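Local coordinates for protein peptidoglycan N-acetylglucosamine deacetylase (Agathobacter rectalis, PDB 5JMU) that probably removes acetyl groups from peptidoglycan N-acetylglucosamine through its catalytic domain, a zinc-binding member of the polysaccharide deacetylase family, at residues A[166-171]-A[196-201]; A[150-155]-A[176-181]; A[160-165]-A[189-194]; A[21-26]-A[211-216]; A[36-41]-A[69-74]. All coordinates share one frame; numbering follows the deposited sequence.

Overall arrangement
Contacts 1, 4 and 5 are buried, contact 2 is partly buried and contact 3 lies at the surface. Contacts 1 and 3 share helix 164-175 and touch through V167, which packs on both I162 and F191. Contacts 2 and 4 meet at the sheet, where S181 bonds through its backbone to I21 and Y23 of the neighbouring strand 21-27. Contact 5 packs helix 34-43 against residues leading into strand 72-77, and its L37 and L41 reach V196 and I200 of contact 1. The helix pair of contact 1 is apolar; contact 4 adds waters at a diverging strand end, contact 2 a side-chain amide, contact 3 a hydroxyl bond and contact 5 a salt bridge.

Contact 1: residues A[166-171]-A[196-201]; sequences QVVQNV and VEQIIQ
In the helical layer of the NodB homology domain, helices 164-175 and 196-205 lie side by side, with V168 and V171 on one side of the seam and Q198 and I199 on the other. The axes of the two short segments come within 9.1 Å and run in roughly the same direction, crossing at -33°. I199 does most of the reaching. Its CG1 stands anti to the carbonyl carbon (chi1 -72°), and both its branches grip V171: I199 CD1 rests on V171 CG2 at 3.8 Å, and I199 CG2 meets V171 CG1 at 3.7 Å. The two side chains are crossed nearly perpendicular. One turn earlier, I199 CG1 settles 4.1 Å from V168 CA, against the backbone of the partner helix. Helix 164-175 belongs to the β-α-β unit that ends in strand 180-186; helix 196-205 is followed by strand 209-210. Strand 180-186 lies beneath the seam, where V183 touches V171 and Q185 touches V167 and I199. Farther from the sheet, both methyls of V168 abut Q198 CB, CG1 and CG2 each at 4.0 Å, so the aliphatic base of the glutamine closes the outer side. V167 adds a looser approach, its CG1 4.4 Å from I199 CD1. On another side of helix 196-205, E197 forms a salt bridge with K43.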
# COMPACT_ATOMS: atom_id res chain seq x y z
N GLN A 166 14.18 11.13 -10.32
CA GLN A 166 12.87 11.74 -10.46
C GLN A 166 11.89 11.22 -9.39
O GLN A 166 11.04 11.99 -8.89
CB GLN A 166 12.35 11.49 -11.88
CG GLN A 166 13.14 12.23 -12.97
CD GLN A 166 12.67 11.91 -14.40
OE1 GLN A 166 12.82 10.78 -14.89
NE2 GLN A 166 12.09 12.90 -15.08
N VAL A 167 12.00 9.93 -9.02
CA VAL A 167 11.15 9.39 -7.96
C VAL A 167 11.47 10.12 -6.66
O VAL A 167 10.57 10.53 -5.91
CB VAL A 167 11.33 7.85 -7.78
CG1 VAL A 167 10.58 7.34 -6.53
CG2 VAL A 167 10.87 7.06 -9.01
N VAL A 168 12.76 10.30 -6.38
CA VAL A 168 13.15 11.01 -5.17
C VAL A 168 12.48 12.40 -5.13
O VAL A 168 11.85 12.79 -4.13
CB VAL A 168 14.69 11.13 -5.05
CG1 VAL A 168 15.04 12.02 -3.83
CG2 VAL A 168 15.31 9.72 -4.88
N GLN A 169 12.61 13.15 -6.21
CA GLN A 169 12.09 14.51 -6.26
C GLN A 169 10.56 14.52 -6.18
O GLN A 169 9.98 15.38 -5.55
CB GLN A 169 12.53 15.23 -7.54
CG GLN A 169 14.03 15.50 -7.54
CD GLN A 169 14.48 16.19 -6.26
OE1 GLN A 169 13.86 17.17 -5.83
NE2 GLN A 169 15.54 15.67 -5.64
N ASN A 170 9.91 13.52 -6.79
CA ASN A 170 8.45 13.48 -6.76
C ASN A 170 7.93 13.25 -5.35
O ASN A 170 6.98 13.90 -4.91
CB ASN A 170 7.91 12.35 -7.65
CG ASN A 170 8.01 12.67 -9.13
OD1 ASN A 170 8.12 13.84 -9.50
ND2 ASN A 170 7.97 11.65 -9.97
N VAL A 171 8.58 12.34 -4.62
CA VAL A 171 8.10 12.03 -3.28
C VAL A 171 8.39 13.20 -2.32
O VAL A 171 7.52 13.63 -1.55
CB VAL A 171 8.72 10.74 -2.76
CG1 VAL A 171 8.37 10.49 -1.26
CG2 VAL A 171 8.22 9.58 -3.61
N VAL A 196 14.45 4.95 -2.22
CA VAL A 196 13.92 5.02 -0.86
C VAL A 196 14.97 5.56 0.13
O VAL A 196 14.64 6.38 1.01
CB VAL A 196 13.44 3.63 -0.40
CG1 VAL A 196 13.13 3.61 1.11
CG2 VAL A 196 12.19 3.23 -1.22
N GLU A 197 16.24 5.18 -0.07
CA GLU A 197 17.27 5.69 0.83
C GLU A 197 17.36 7.24 0.89
O GLU A 197 17.38 7.85 1.98
CB GLU A 197 18.65 5.09 0.46
CG GLU A 197 19.76 5.62 1.35
CD GLU A 197 21.04 4.77 1.29
OE1 GLU A 197 21.39 4.28 0.19
OE2 GLU A 197 21.69 4.62 2.34
N GLN A 198 17.40 7.88 -0.28
CA GLN A 198 17.45 9.34 -0.31
C GLN A 198 16.17 9.96 0.22
O GLN A 198 16.24 11.01 0.87
CB GLN A 198 17.69 9.82 -1.72
CG GLN A 198 19.12 9.69 -2.16
CD GLN A 198 19.17 9.90 -3.67
OE1 GLN A 198 19.31 11.04 -4.15
NE2 GLN A 198 19.03 8.83 -4.43
N ILE A 199 15.01 9.32 -0.03
CA ILE A 199 13.75 9.82 0.51
C ILE A 199 13.79 9.82 2.05
O ILE A 199 13.41 10.81 2.68
CB ILE A 199 12.56 8.97 -0.03
CG1 ILE A 199 12.33 9.29 -1.52
CG2 ILE A 199 11.27 9.24 0.76
CD1 ILE A 199 11.48 8.18 -2.26
N ILE A 200 14.26 8.72 2.64
CA ILE A 200 14.38 8.65 4.09
C ILE A 200 15.41 9.67 4.63
O ILE A 200 15.14 10.36 5.65
CB ILE A 200 14.74 7.24 4.55
CG1 ILE A 200 13.54 6.30 4.30
CG2 ILE A 200 15.06 7.27 6.07
CD1 ILE A 200 13.92 4.82 4.45
N GLN A 201 16.57 9.77 3.98
CA GLN A 201 17.56 10.74 4.41
C GLN A 201 16.96 12.14 4.44
O GLN A 201 17.12 12.88 5.41
CB GLN A 201 18.78 10.73 3.49
CG GLN A 201 19.61 9.45 3.68
CD GLN A 201 20.74 9.31 2.66
OE1 GLN A 201 20.62 9.71 1.51
NE2 GLN A 201 21.82 8.70 3.08

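Contact 2: residues A[150-155]-A[176-181]; sequences WNVSSG and QSHNVS. With ACT (acetate ion), chain B.
N151 and H178 meet tip to tip, with the asparagine amide laid flat on the imidazole: the two planes are only 8° apart. N151 ND2 stands over the centre of the ring, 3.5 Å from H178 CG, while N151 CB makes a CH-pi contact 4.0 Å from the ring centroid. The opposite face carries S177 CB, near the rim. N151 CG takes the crowded position between its own backbone N and carbonyl carbon (chi1 61°), on the side of residues 178-181. There N151 ND2 donates to V180 O at 3.0 Å along a nearly straight line (168°), the acceptor lying in the amide plane and the donor in the carbonyl plane. The other end of the group, N151 OD1, accepts from V182 N. Beside this stack, V152 CG2 packs on S181 CB at 3.8 Å and approaches the imidazole edge, 4.0 Å from H178 CD2. The residues belong to the β-α-β unit of strand 152-153, helix 164-175 and strand 180-186, and the contact lies where the chain leaves that helix and enters the second strand. At the ring edge H178 ND1 donates to OXT of an acetate ion, probably from the crystallisation liquor, in a nearly straight bond of 2.9 Å. With ND2 bonded to V180 O and OD1 to V182 N, the N151 amide is fixed in rotation and bonds much as a neighbouring strand's peptide would; the adjacent carboxylate would tend to favour a protonated imidazole in this crystal.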
# COMPACT_ATOMS: atom_id res chain seq x y z
N TRP A 150 -3.84 6.93 -1.27
CA TRP A 150 -2.57 7.62 -1.05
C TRP A 150 -2.77 9.11 -1.36
O TRP A 150 -3.75 9.48 -1.99
CB TRP A 150 -1.46 7.05 -1.96
CG TRP A 150 -1.80 7.15 -3.43
CD1 TRP A 150 -1.40 8.15 -4.32
CD2 TRP A 150 -2.60 6.23 -4.20
NE1 TRP A 150 -1.94 7.90 -5.57
CE2 TRP A 150 -2.68 6.73 -5.52
CE3 TRP A 150 -3.26 5.01 -3.90
CZ2 TRP A 150 -3.38 6.06 -6.55
CZ3 TRP A 150 -3.97 4.37 -4.91
CH2 TRP A 150 -4.02 4.89 -6.21
N ASN A 151 -1.86 9.96 -0.86
CA ASN A 151 -1.92 11.37 -1.24
C ASN A 151 -0.56 11.91 -1.71
O ASN A 151 -0.44 13.12 -1.90
CB ASN A 151 -2.47 12.24 -0.09
CG ASN A 151 -1.60 12.18 1.15
OD1 ASN A 151 -0.53 11.57 1.14
ND2 ASN A 151 -2.04 12.83 2.22
N VAL A 152 0.43 11.04 -1.90
CA VAL A 152 1.69 11.45 -2.57
C VAL A 152 2.00 10.44 -3.65
O VAL A 152 2.16 9.26 -3.35
CB VAL A 152 2.87 11.53 -1.57
CG1 VAL A 152 4.22 11.77 -2.29
CG2 VAL A 152 2.59 12.62 -0.58
N SER A 153 2.04 10.90 -4.90
CA SER A 153 2.47 10.03 -6.00
C SER A 153 3.96 10.07 -6.20
O SER A 153 4.58 11.12 -6.14
CB SER A 153 1.80 10.45 -7.27
OG SER A 153 0.41 10.18 -7.06
N SER A 154 4.54 8.88 -6.39
CA SER A 154 5.97 8.82 -6.69
C SER A 154 6.24 8.90 -8.19
O SER A 154 7.39 9.08 -8.58
CB SER A 154 6.57 7.51 -6.17
OG SER A 154 5.97 6.45 -6.89
N GLY A 155 5.20 8.79 -9.01
CA GLY A 155 5.35 8.74 -10.44
C GLY A 155 5.89 7.42 -10.95
O GLY A 155 6.21 7.34 -12.14
N GLN A 176 5.62 17.52 0.97
CA GLN A 176 5.57 18.86 1.54
C GLN A 176 4.19 19.50 1.42
O GLN A 176 3.94 20.56 2.02
CB GLN A 176 6.62 19.75 0.89
CG GLN A 176 8.03 19.32 1.29
CD GLN A 176 9.07 20.13 0.58
OE1 GLN A 176 9.24 21.32 0.85
NE2 GLN A 176 9.75 19.52 -0.38
N SER A 177 3.31 18.88 0.65
CA SER A 177 1.94 19.36 0.55
C SER A 177 1.06 18.93 1.70
O SER A 177 -0.05 19.43 1.79
CB SER A 177 1.30 18.84 -0.74
OG SER A 177 2.06 19.31 -1.83
N HIS A 178 1.53 18.01 2.55
CA HIS A 178 0.64 17.35 3.51
C HIS A 178 1.30 17.24 4.85
O HIS A 178 2.46 16.87 4.94
CB HIS A 178 0.27 15.92 3.05
CG HIS A 178 -0.43 15.89 1.72
ND1 HIS A 178 -1.70 16.40 1.52
CD2 HIS A 178 -0.01 15.41 0.52
CE1 HIS A 178 -2.02 16.26 0.24
NE2 HIS A 178 -1.03 15.65 -0.39
N ASN A 179 0.54 17.51 5.90
CA ASN A 179 1.06 17.25 7.24
C ASN A 179 1.24 15.77 7.47
O ASN A 179 2.18 15.33 8.17
CB ASN A 179 0.11 17.84 8.27
CG ASN A 179 0.69 17.79 9.67
OD1 ASN A 179 1.88 17.99 9.86
ND2 ASN A 179 -0.17 17.51 10.64
N VAL A 180 0.33 14.99 6.91
CA VAL A 180 0.37 13.54 7.00
C VAL A 180 0.31 12.96 5.60
O VAL A 180 -0.69 13.13 4.92
CB VAL A 180 -0.80 12.99 7.88
CG1 VAL A 180 -0.79 11.42 7.84
CG2 VAL A 180 -0.68 13.58 9.31
N SER A 181 1.38 12.30 5.18
CA SER A 181 1.49 11.80 3.80
C SER A 181 1.43 10.30 3.76
O SER A 181 2.06 9.65 4.59
CB SER A 181 2.83 12.20 3.14
OG SER A 181 2.95 13.63 3.03
C ACT B . -4.36 17.70 3.26
O ACT B . -4.69 18.76 2.68
OXT ACT B . -3.17 17.62 3.69
CH3 ACT B . -5.33 16.57 3.42

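Contact 3: residues A[160-165]-A[189-194]; sequences KPISTE and KEFSVN
The backbones come closest at T164 and F191, whose CA atoms are 4.9 Å apart: residues 161-163 run past the F191 side chain before S163, as N-cap, opens helix 164-175. K189 is the N-cap of the short helix 190-193, and its carbonyl accepts from both S192 N and V193 N. T164 OG1 donates to F191 O at 2.7 Å, on a lone pair in the carbonyl plane. The threonine hydroxyl, anti to its own carbonyl carbon (chi1 -70°), also accepts from a water that in turn accepts from N194 ND2. Through these bonds the first turn of helix 164-175 is tied to the segment leading toward helix 196-205, at the surface of the NodB homology domain; the F191 side chain is about 13 Å from the zinc ion. The F191 ring reaches P161 and I162 of the incoming loop. I162 O sits over one of its faces toward the rim, 3.1 Å from F191 CD2. I162 CG1 touches F191 CE2 at 3.8 Å, the side chains crossed at about a right angle, and P161 CB comes within 3.6 Å of F191 CE1. I162 N, buried here, has no partner in the model.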
# COMPACT_ATOMS: atom_id res chain seq x y z
N LYS A 160 6.13 4.16 -19.07
CA LYS A 160 7.55 4.44 -19.30
C LYS A 160 8.14 4.83 -17.95
O LYS A 160 7.68 5.80 -17.34
CB LYS A 160 7.74 5.57 -20.30
N PRO A 161 9.15 4.07 -17.47
CA PRO A 161 9.73 4.37 -16.15
C PRO A 161 10.41 5.73 -16.11
O PRO A 161 10.90 6.19 -17.13
CB PRO A 161 10.77 3.26 -15.96
CG PRO A 161 10.38 2.20 -16.97
CD PRO A 161 9.83 2.95 -18.12
N ILE A 162 10.42 6.36 -14.93
CA ILE A 162 11.18 7.59 -14.75
C ILE A 162 12.46 7.21 -14.03
O ILE A 162 12.66 6.03 -13.66
CB ILE A 162 10.37 8.64 -13.96
CG1 ILE A 162 9.90 8.07 -12.62
CG2 ILE A 162 9.17 9.06 -14.80
CD1 ILE A 162 9.20 9.09 -11.72
N SER A 163 13.34 8.17 -13.81
CA SER A 163 14.59 7.84 -13.16
C SER A 163 14.43 7.77 -11.65
O SER A 163 13.45 8.26 -11.06
CB SER A 163 15.64 8.88 -13.50
OG SER A 163 15.36 10.09 -12.83
N THR A 164 15.41 7.11 -11.03
CA THR A 164 15.45 7.08 -9.59
C THR A 164 15.43 8.49 -9.02
O THR A 164 14.68 8.76 -8.05
CB THR A 164 16.69 6.32 -9.10
OG1 THR A 164 16.52 4.94 -9.42
CG2 THR A 164 16.84 6.44 -7.55
N GLU A 165 16.24 9.38 -9.60
CA GLU A 165 16.27 10.75 -9.11
C GLU A 165 14.92 11.43 -9.25
O GLU A 165 14.54 12.23 -8.38
CB GLU A 165 17.35 11.54 -9.85
CG GLU A 165 17.57 12.94 -9.28
CD GLU A 165 17.75 12.95 -7.74
OE1 GLU A 165 18.63 12.21 -7.21
OE2 GLU A 165 17.00 13.70 -7.06
N LYS A 189 9.51 -2.36 -8.71
CA LYS A 189 10.26 -1.51 -9.62
C LYS A 189 11.60 -1.11 -9.02
O LYS A 189 11.64 -0.29 -8.09
CB LYS A 189 9.45 -0.25 -9.92
CG LYS A 189 8.14 -0.65 -10.54
CD LYS A 189 7.34 0.51 -11.06
CE LYS A 189 6.07 0.06 -11.80
NZ LYS A 189 6.39 -0.91 -12.86
N GLU A 190 12.67 -1.68 -9.58
CA GLU A 190 14.00 -1.47 -9.08
C GLU A 190 14.34 0.04 -8.94
O GLU A 190 14.87 0.48 -7.91
CB GLU A 190 15.00 -2.15 -10.00
CG GLU A 190 16.34 -2.21 -9.37
CD GLU A 190 17.35 -2.90 -10.28
OE1 GLU A 190 17.07 -3.10 -11.49
OE2 GLU A 190 18.43 -3.23 -9.78
N PHE A 191 14.02 0.85 -9.96
CA PHE A 191 14.41 2.26 -9.92
C PHE A 191 13.72 3.00 -8.77
O PHE A 191 14.24 4.00 -8.24
CB PHE A 191 14.11 2.97 -11.26
CG PHE A 191 12.63 3.14 -11.55
CD1 PHE A 191 11.91 2.16 -12.20
CD2 PHE A 191 11.96 4.31 -11.16
CE1 PHE A 191 10.55 2.33 -12.49
CE2 PHE A 191 10.60 4.48 -11.42
CZ PHE A 191 9.87 3.48 -12.06
N SER A 192 12.56 2.51 -8.36
CA SER A 192 11.79 3.19 -7.34
C SER A 192 12.30 2.72 -5.97
O SER A 192 12.43 3.52 -5.03
CB SER A 192 10.28 2.89 -7.53
OG SER A 192 9.51 3.63 -6.56
N VAL A 193 12.55 1.42 -5.83
CA VAL A 193 13.17 0.92 -4.61
C VAL A 193 14.46 1.68 -4.32
O VAL A 193 14.76 2.03 -3.17
CB VAL A 193 13.45 -0.60 -4.70
CG1 VAL A 193 14.41 -1.08 -3.59
CG2 VAL A 193 12.10 -1.37 -4.67
N ASN A 194 15.20 1.97 -5.38
CA ASN A 194 16.52 2.58 -5.20
C ASN A 194 16.43 4.05 -4.77
O ASN A 194 17.44 4.66 -4.41
CB ASN A 194 17.35 2.46 -6.50
CG ASN A 194 17.88 1.06 -6.73
OD1 ASN A 194 17.84 0.21 -5.83
ND2 ASN A 194 18.42 0.83 -7.93
O HOH W 1 18.55 3.25 -9.73

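Contact 4: residues A[21-26]-A[211-216]; sequences IIYLTF and LPLTTS
Y23 is sandwiched between L213 and I21. L213 CD2 lies over one face of the phenol ring in a CH-pi contact, 3.7 Å from the centroid and 15° off the normal, the two side chains crossed at about a right angle. I21 CG2 covers the opposite face toward the rim, and the same methyl meets L211 CD1 at 3.8 Å. Y23 CG, anti to the carbonyl carbon (chi1 -62°), comes to lie by L213 CD2, and Y23 CE1 meets L211 CB at 3.8 Å. The other methyl of L213, CD1, extends the apolar patch to T25 CG2 at 4.0 Å; the T25 hydroxyl is engaged by V183 O and R115. Outward from this centre polar atoms take over. P212 O lies in the plane of the Y23 ring, at its edge, 3.5 Å from CE1. L211 N donates to I22 O at 2.9 Å, and L211 O receives a CA-H...O contact from Y23 CA. Direct pairing stops there: one water accepts from L24 N and lies within bonding distance of L211 O, and a second donates to both L24 O, at 2.7 Å, and L211 O. As the chain turns away, L213 N and O pair with the hydroxyls of T49 and T72. The arrangement is the end of the parallel pair 21-27 with 209-210, where the chain beyond the short strand diverges and waters take over the bridging, within the parallel sheet of the deacetylase fold; the side chain of T25 is about 10 Å from the zinc ion.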
# COMPACT_ATOMS: atom_id res chain seq x y z
N ILE A 21 4.27 13.58 9.19
CA ILE A 21 4.26 12.11 9.19
C ILE A 21 4.36 11.63 7.76
O ILE A 21 3.69 12.17 6.88
CB ILE A 21 2.98 11.55 9.82
CG1 ILE A 21 2.80 12.08 11.27
CG2 ILE A 21 2.94 10.02 9.71
CD1 ILE A 21 3.98 11.75 12.20
N ILE A 22 5.17 10.59 7.53
CA ILE A 22 5.20 9.91 6.22
C ILE A 22 4.97 8.42 6.41
O ILE A 22 5.72 7.74 7.14
CB ILE A 22 6.54 10.13 5.49
CG1 ILE A 22 6.81 11.64 5.31
CG2 ILE A 22 6.50 9.42 4.11
CD1 ILE A 22 8.23 11.95 4.85
N TYR A 23 3.96 7.91 5.71
CA TYR A 23 3.74 6.47 5.64
C TYR A 23 4.27 6.06 4.28
O TYR A 23 3.59 6.30 3.26
CB TYR A 23 2.26 6.11 5.78
CG TYR A 23 1.60 6.51 7.10
CD1 TYR A 23 1.69 5.71 8.23
CD2 TYR A 23 0.81 7.67 7.17
CE1 TYR A 23 1.04 6.08 9.41
CE2 TYR A 23 0.16 8.05 8.35
CZ TYR A 23 0.27 7.25 9.47
OH TYR A 23 -0.37 7.62 10.63
N LEU A 24 5.45 5.43 4.22
CA LEU A 24 5.91 4.86 2.96
C LEU A 24 5.13 3.57 2.73
O LEU A 24 5.02 2.71 3.64
CB LEU A 24 7.42 4.54 3.00
CG LEU A 24 8.35 5.73 3.05
CD1 LEU A 24 9.80 5.24 3.22
CD2 LEU A 24 8.20 6.53 1.77
N THR A 25 4.55 3.42 1.54
CA THR A 25 3.82 2.19 1.23
C THR A 25 4.25 1.65 -0.10
O THR A 25 4.62 2.39 -1.02
CB THR A 25 2.28 2.39 1.22
OG1 THR A 25 1.85 3.11 0.03
CG2 THR A 25 1.86 3.18 2.47
N PHE A 26 4.18 0.33 -0.24
CA PHE A 26 4.70 -0.37 -1.43
C PHE A 26 3.67 -1.38 -1.94
O PHE A 26 3.30 -2.32 -1.19
CB PHE A 26 6.02 -1.08 -1.07
CG PHE A 26 7.09 -0.11 -0.61
CD1 PHE A 26 7.87 0.57 -1.56
CD2 PHE A 26 7.28 0.15 0.75
CE1 PHE A 26 8.83 1.53 -1.18
CE2 PHE A 26 8.24 1.10 1.17
CZ PHE A 26 9.01 1.80 0.20
N LEU A 211 6.35 6.26 9.59
CA LEU A 211 5.59 5.30 10.37
C LEU A 211 4.99 4.23 9.47
O LEU A 211 4.75 4.47 8.28
CB LEU A 211 4.47 6.04 11.08
CG LEU A 211 4.81 7.05 12.16
CD1 LEU A 211 3.53 7.74 12.66
CD2 LEU A 211 5.53 6.33 13.27
N PRO A 212 4.68 3.05 10.02
CA PRO A 212 3.84 2.04 9.35
C PRO A 212 2.36 2.32 9.61
O PRO A 212 2.00 2.94 10.62
CB PRO A 212 4.25 0.73 10.01
CG PRO A 212 4.52 1.18 11.51
CD PRO A 212 5.07 2.64 11.39
N LEU A 213 1.49 1.88 8.69
CA LEU A 213 0.05 2.04 8.90
C LEU A 213 -0.38 1.01 9.90
O LEU A 213 0.03 -0.16 9.84
CB LEU A 213 -0.73 1.87 7.58
CG LEU A 213 -0.60 3.06 6.61
CD1 LEU A 213 -1.06 2.62 5.22
CD2 LEU A 213 -1.38 4.27 7.11
N THR A 214 -1.27 1.40 10.83
CA THR A 214 -1.88 0.45 11.74
C THR A 214 -3.39 0.69 11.75
O THR A 214 -3.88 1.58 11.10
CB THR A 214 -1.34 0.58 13.16
OG1 THR A 214 -1.78 1.84 13.72
CG2 THR A 214 0.17 0.55 13.14
N THR A 215 -4.10 -0.13 12.50
CA THR A 215 -5.55 -0.00 12.50
C THR A 215 -6.03 1.28 13.19
O THR A 215 -7.18 1.66 13.01
CB THR A 215 -6.22 -1.22 13.18
OG1 THR A 215 -5.70 -1.35 14.50
CG2 THR A 215 -5.93 -2.50 12.35
N SER A 216 -5.17 1.93 13.95
CA SER A 216 -5.56 3.20 14.55
C SER A 216 -5.07 4.40 13.74
O SER A 216 -5.34 5.54 14.13
CB SER A 216 -5.08 3.27 16.00
OG SER A 216 -3.72 2.96 16.05
O HOH W 2 7.10 4.71 6.54
O HOH W 3 3.77 3.03 6.06

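Contact 5: residues A[36-41]-A[69-74]; sequences GLLDVL and RGHTVA
R69 NH1 donates to D39 OD1 at 3.2 Å in a salt bridge that is nearly straight (167°). The aspartate oxygen lies at the guanidinium edge, close to its plane, and the carboxylate and guanidinium planes are 24° apart. The R69 side chain, extended from CG to NE, carries the guanidinium to D39 and has further acidic partners: NH1 also bridges to D42 and NE to E65. L38 CB lies under one face of the guanidinium, 3.6 Å from R69 NH1, so the charged group rests on aliphatic surface while its edge meets D39 OD1. The imidazole of H71 is held at both nitrogens. H71 ND1 accepts from A48 N. H71 NE2 lies 2.8 Å from a water in the ring plane, which donates to L38 O at 2.7 Å and so links the histidine to the helix backbone. Carbon contacts flank these bonds: L38 CD2 meets H71 CD2 at 3.6 Å, L41 CD1 meets H71 CE1 at 3.6 Å, and F50 makes an edge-to-face contact with the ring. G70, between R69 and H71 in the chain, follows helix 61-68 in a Schellman motif, its positive phi turning the chain toward strand 72-77, while R69 O accepts from K47. The contact thus joins helix 34-43 to the entry of that strand. Several carboxylates around R69 would stabilise its positive charge near the surface, whereas the buried H71 has its polar atoms satisfied by a backbone N-H and a water.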
# COMPACT_ATOMS: atom_id res chain seq x y z
N GLY A 36 16.24 -6.30 -0.79
CA GLY A 36 17.13 -5.15 -0.76
C GLY A 36 16.46 -3.94 -0.12
O GLY A 36 17.09 -3.18 0.61
N LEU A 37 15.16 -3.76 -0.41
CA LEU A 37 14.36 -2.69 0.19
C LEU A 37 14.29 -2.91 1.71
O LEU A 37 14.46 -1.97 2.49
CB LEU A 37 12.96 -2.67 -0.43
CG LEU A 37 11.96 -1.72 0.26
CD1 LEU A 37 12.49 -0.25 0.34
CD2 LEU A 37 10.63 -1.76 -0.48
N LEU A 38 14.03 -4.14 2.14
CA LEU A 38 13.99 -4.41 3.59
C LEU A 38 15.31 -4.06 4.29
O LEU A 38 15.33 -3.59 5.43
CB LEU A 38 13.63 -5.88 3.86
CG LEU A 38 12.22 -6.22 3.43
CD1 LEU A 38 12.02 -7.73 3.75
CD2 LEU A 38 11.21 -5.35 4.18
N ASP A 39 16.42 -4.28 3.60
CA ASP A 39 17.74 -4.00 4.14
C ASP A 39 17.91 -2.49 4.28
O ASP A 39 18.46 -2.00 5.27
CB ASP A 39 18.82 -4.57 3.20
CG ASP A 39 18.89 -6.09 3.24
OD1 ASP A 39 18.33 -6.69 4.17
OD2 ASP A 39 19.52 -6.69 2.34
N VAL A 40 17.44 -1.73 3.28
CA VAL A 40 17.50 -0.26 3.39
C VAL A 40 16.65 0.26 4.55
O VAL A 40 17.09 1.13 5.32
CB VAL A 40 17.04 0.42 2.07
CG1 VAL A 40 16.81 1.94 2.26
CG2 VAL A 40 18.05 0.19 0.97
N LEU A 41 15.43 -0.27 4.67
CA LEU A 41 14.55 0.17 5.75
C LEU A 41 15.20 -0.13 7.11
O LEU A 41 15.12 0.71 8.03
CB LEU A 41 13.16 -0.49 5.63
CG LEU A 41 12.38 -0.08 4.38
CD1 LEU A 41 11.15 -0.98 4.21
CD2 LEU A 41 12.00 1.44 4.40
N ARG A 69 10.15 -8.30 10.42
CA ARG A 69 10.97 -7.10 10.59
C ARG A 69 10.16 -5.90 11.06
O ARG A 69 10.70 -4.81 11.23
CB ARG A 69 11.72 -6.78 9.29
CG ARG A 69 12.75 -7.84 8.97
CD ARG A 69 13.64 -7.41 7.82
NE ARG A 69 14.44 -8.52 7.27
CZ ARG A 69 15.53 -8.36 6.54
NH1 ARG A 69 16.03 -7.14 6.30
NH2 ARG A 69 16.13 -9.43 6.06
N GLY A 70 8.87 -6.09 11.32
CA GLY A 70 8.09 -5.06 11.96
C GLY A 70 7.25 -4.20 11.02
O GLY A 70 6.61 -3.23 11.46
N HIS A 71 7.24 -4.55 9.75
CA HIS A 71 6.42 -3.79 8.78
C HIS A 71 4.97 -4.24 8.81
O HIS A 71 4.67 -5.32 9.32
CB HIS A 71 6.96 -3.97 7.37
CG HIS A 71 8.40 -3.60 7.29
ND1 HIS A 71 8.82 -2.30 7.46
CD2 HIS A 71 9.51 -4.36 7.16
CE1 HIS A 71 10.14 -2.26 7.44
NE2 HIS A 71 10.58 -3.50 7.24
N THR A 72 4.08 -3.38 8.32
CA THR A 72 2.68 -3.77 8.17
C THR A 72 2.50 -4.54 6.86
O THR A 72 2.93 -4.08 5.81
CB THR A 72 1.79 -2.53 8.19
OG1 THR A 72 1.89 -1.95 9.52
CG2 THR A 72 0.33 -2.91 7.83
N VAL A 73 1.88 -5.71 6.96
CA VAL A 73 1.56 -6.49 5.79
C VAL A 73 0.06 -6.39 5.54
O VAL A 73 -0.76 -6.71 6.44
CB VAL A 73 1.99 -7.97 5.99
CG1 VAL A 73 1.46 -8.84 4.81
CG2 VAL A 73 3.49 -8.02 6.06
N ALA A 74 -0.29 -5.86 4.37
CA ALA A 74 -1.68 -5.57 4.03
C ALA A 74 -2.01 -6.23 2.66
O ALA A 74 -1.13 -6.65 1.93
CB ALA A 74 -1.89 -4.06 3.98
O HOH W 4 13.34 -4.16 7.12